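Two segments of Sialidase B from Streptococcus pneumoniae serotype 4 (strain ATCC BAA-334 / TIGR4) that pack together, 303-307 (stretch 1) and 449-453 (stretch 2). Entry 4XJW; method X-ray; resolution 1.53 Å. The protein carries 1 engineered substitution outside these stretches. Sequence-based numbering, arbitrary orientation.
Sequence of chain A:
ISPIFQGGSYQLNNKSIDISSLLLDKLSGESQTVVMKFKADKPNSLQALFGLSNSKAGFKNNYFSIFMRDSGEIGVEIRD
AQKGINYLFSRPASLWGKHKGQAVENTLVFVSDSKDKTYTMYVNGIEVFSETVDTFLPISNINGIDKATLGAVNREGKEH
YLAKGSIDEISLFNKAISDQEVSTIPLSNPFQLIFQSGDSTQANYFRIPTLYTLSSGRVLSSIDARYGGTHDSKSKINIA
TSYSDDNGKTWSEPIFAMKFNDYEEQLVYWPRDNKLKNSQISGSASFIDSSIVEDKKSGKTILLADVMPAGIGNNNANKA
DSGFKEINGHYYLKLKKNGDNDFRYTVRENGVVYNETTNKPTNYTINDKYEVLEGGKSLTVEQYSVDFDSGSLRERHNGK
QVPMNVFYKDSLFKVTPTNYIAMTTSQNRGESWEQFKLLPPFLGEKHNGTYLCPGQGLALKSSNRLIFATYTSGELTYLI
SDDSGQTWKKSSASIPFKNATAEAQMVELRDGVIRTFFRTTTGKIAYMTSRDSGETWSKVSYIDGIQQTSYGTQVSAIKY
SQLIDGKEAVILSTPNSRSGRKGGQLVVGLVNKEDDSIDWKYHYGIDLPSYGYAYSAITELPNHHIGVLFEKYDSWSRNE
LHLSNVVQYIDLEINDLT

Stretch 1 303-307: LLADV
Stretch 2, residues 449-453: GTYLC

Stretch 1, residues 303-307, is extended throughout and belongs to a strand that runs beyond it at both ends; phi/psi is -122/130 at Leu303, -111/154 at Leu304, -154/158 at Ala305, -74/147 at Asp306 and -119/132 at Val307. Stretch 2 is extended too, with values of -60/152 at Gly449, -74/169 at Thr450, -106/124 at Tyr451, -65/138 at Leu452 and -81/120 at Cys453, although strand is assigned only to Tyr451 and Leu452. The register is set by Asp306 and Leu452, whose CA atoms lie 6.3 Å apart; the two stretches run in roughly opposite directions. No hydrogen bond joins the two backbones directly; side chains and a water make the connection, and the contact is small, burying 212 Å² in all.

Its polar anchor is Asp306. The CA-to-CB bond points sideways, but chi1 of -57° (m) and chi2 of -28° bring the carboxylate to stretch 2, where Leu452 N donates a nearly straight hydrogen bond to Asp306 OD1 (2.9 Å, 166°). A carboxylate suits this buried place because its second oxygen remains free for another partner: water 1 lies 2.6 Å from Asp306 OD2 and 2.6 Å from Leu452 O, bridging the two.

Leu452 also supplies the apolar contact. Its CA-to-CB bond points toward stretch 1, and chi1 of -170° (t) with chi2 of 68° (p) carries Leu452 CD2 to 3.6 Å from Leu304 CB and 3.2 Å from Leu304 O. Buried Leu304, also pointing toward its partner (chi1 -88°, m; chi2 58°, p), offers an apolar side chain to meet it. Ala305, its CB turned away, contributes mainly backbone, Ala305 N lying 3.6 Å from Leu452 CD2. Leu452 CD2 by itself thus reaches side chain and backbone, and Leu452 has the largest area covered by the other stretch, 90 Å².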

# COMPACT_ATOMS: atom_id res chain seq x y z
N LEU A 303 16.59 -4.35 7.81
CA LEU A 303 15.15 -4.22 7.66
C LEU A 303 14.44 -4.92 8.80
O LEU A 303 14.74 -6.07 9.13
CB LEU A 303 14.70 -4.77 6.29
CG LEU A 303 13.21 -4.74 5.91
CD1 LEU A 303 13.04 -4.66 4.40
CD2 LEU A 303 12.47 -5.97 6.41
N LEU A 304 13.50 -4.21 9.43
CA LEU A 304 12.68 -4.81 10.47
C LEU A 304 11.23 -4.94 9.98
O LEU A 304 10.80 -4.20 9.10
CB LEU A 304 12.74 -3.98 11.76
CG LEU A 304 13.86 -4.28 12.76
CD1 LEU A 304 15.23 -4.13 12.14
CD2 LEU A 304 13.72 -3.39 13.99
N ALA A 305 10.49 -5.90 10.54
CA ALA A 305 9.05 -6.03 10.28
C ALA A 305 8.37 -6.72 11.45
O ALA A 305 9.02 -7.44 12.21
CB ALA A 305 8.79 -6.79 8.98
N ASP A 306 7.07 -6.53 11.59
CA ASP A 306 6.33 -7.35 12.56
C ASP A 306 6.19 -8.75 11.99
O ASP A 306 6.04 -8.92 10.78
CB ASP A 306 4.91 -6.83 12.80
CG ASP A 306 4.86 -5.38 13.28
OD1 ASP A 306 5.81 -4.89 13.92
OD2 ASP A 306 3.81 -4.74 13.01
N VAL A 307 6.19 -9.75 12.87
CA VAL A 307 5.92 -11.13 12.46
C VAL A 307 4.68 -11.64 13.17
O VAL A 307 4.57 -11.50 14.39
CB VAL A 307 7.08 -12.08 12.79
CG1 VAL A 307 6.87 -13.43 12.11
CG2 VAL A 307 8.38 -11.47 12.35
N GLY A 449 4.73 -8.03 21.70
CA GLY A 449 5.69 -7.19 21.02
C GLY A 449 5.13 -5.80 20.82
O GLY A 449 3.90 -5.61 20.75
N THR A 450 6.01 -4.81 20.76
CA THR A 450 5.60 -3.48 20.33
C THR A 450 5.39 -3.56 18.82
O THR A 450 5.77 -4.56 18.20
CB THR A 450 6.65 -2.42 20.67
OG1 THR A 450 7.90 -2.75 20.04
CG2 THR A 450 6.85 -2.32 22.19
N TYR A 451 4.79 -2.53 18.25
CA TYR A 451 4.44 -2.54 16.84
C TYR A 451 5.38 -1.63 16.08
O TYR A 451 5.51 -0.45 16.42
CB TYR A 451 3.00 -2.08 16.66
CG TYR A 451 2.01 -2.78 17.56
CD1 TYR A 451 1.72 -4.13 17.39
CD2 TYR A 451 1.38 -2.10 18.59
CE1 TYR A 451 0.81 -4.78 18.22
CE2 TYR A 451 0.48 -2.73 19.42
CZ TYR A 451 0.20 -4.07 19.23
OH TYR A 451 -0.71 -4.69 20.07
N LEU A 452 6.05 -2.18 15.06
CA LEU A 452 7.04 -1.40 14.34
C LEU A 452 6.39 -0.24 13.60
O LEU A 452 5.33 -0.39 13.00
CB LEU A 452 7.78 -2.29 13.35
CG LEU A 452 9.02 -1.72 12.68
CD1 LEU A 452 10.15 -1.51 13.66
CD2 LEU A 452 9.45 -2.65 11.56
N CYS A 453 7.03 0.92 13.65
CA CYS A 453 6.58 2.05 12.85
C CYS A 453 7.10 1.90 11.43
O CYS A 453 8.32 1.84 11.22
CB CYS A 453 7.08 3.37 13.43
SG CYS A 453 6.51 3.67 15.13
O HOH W 1 3.42 -2.21 13.19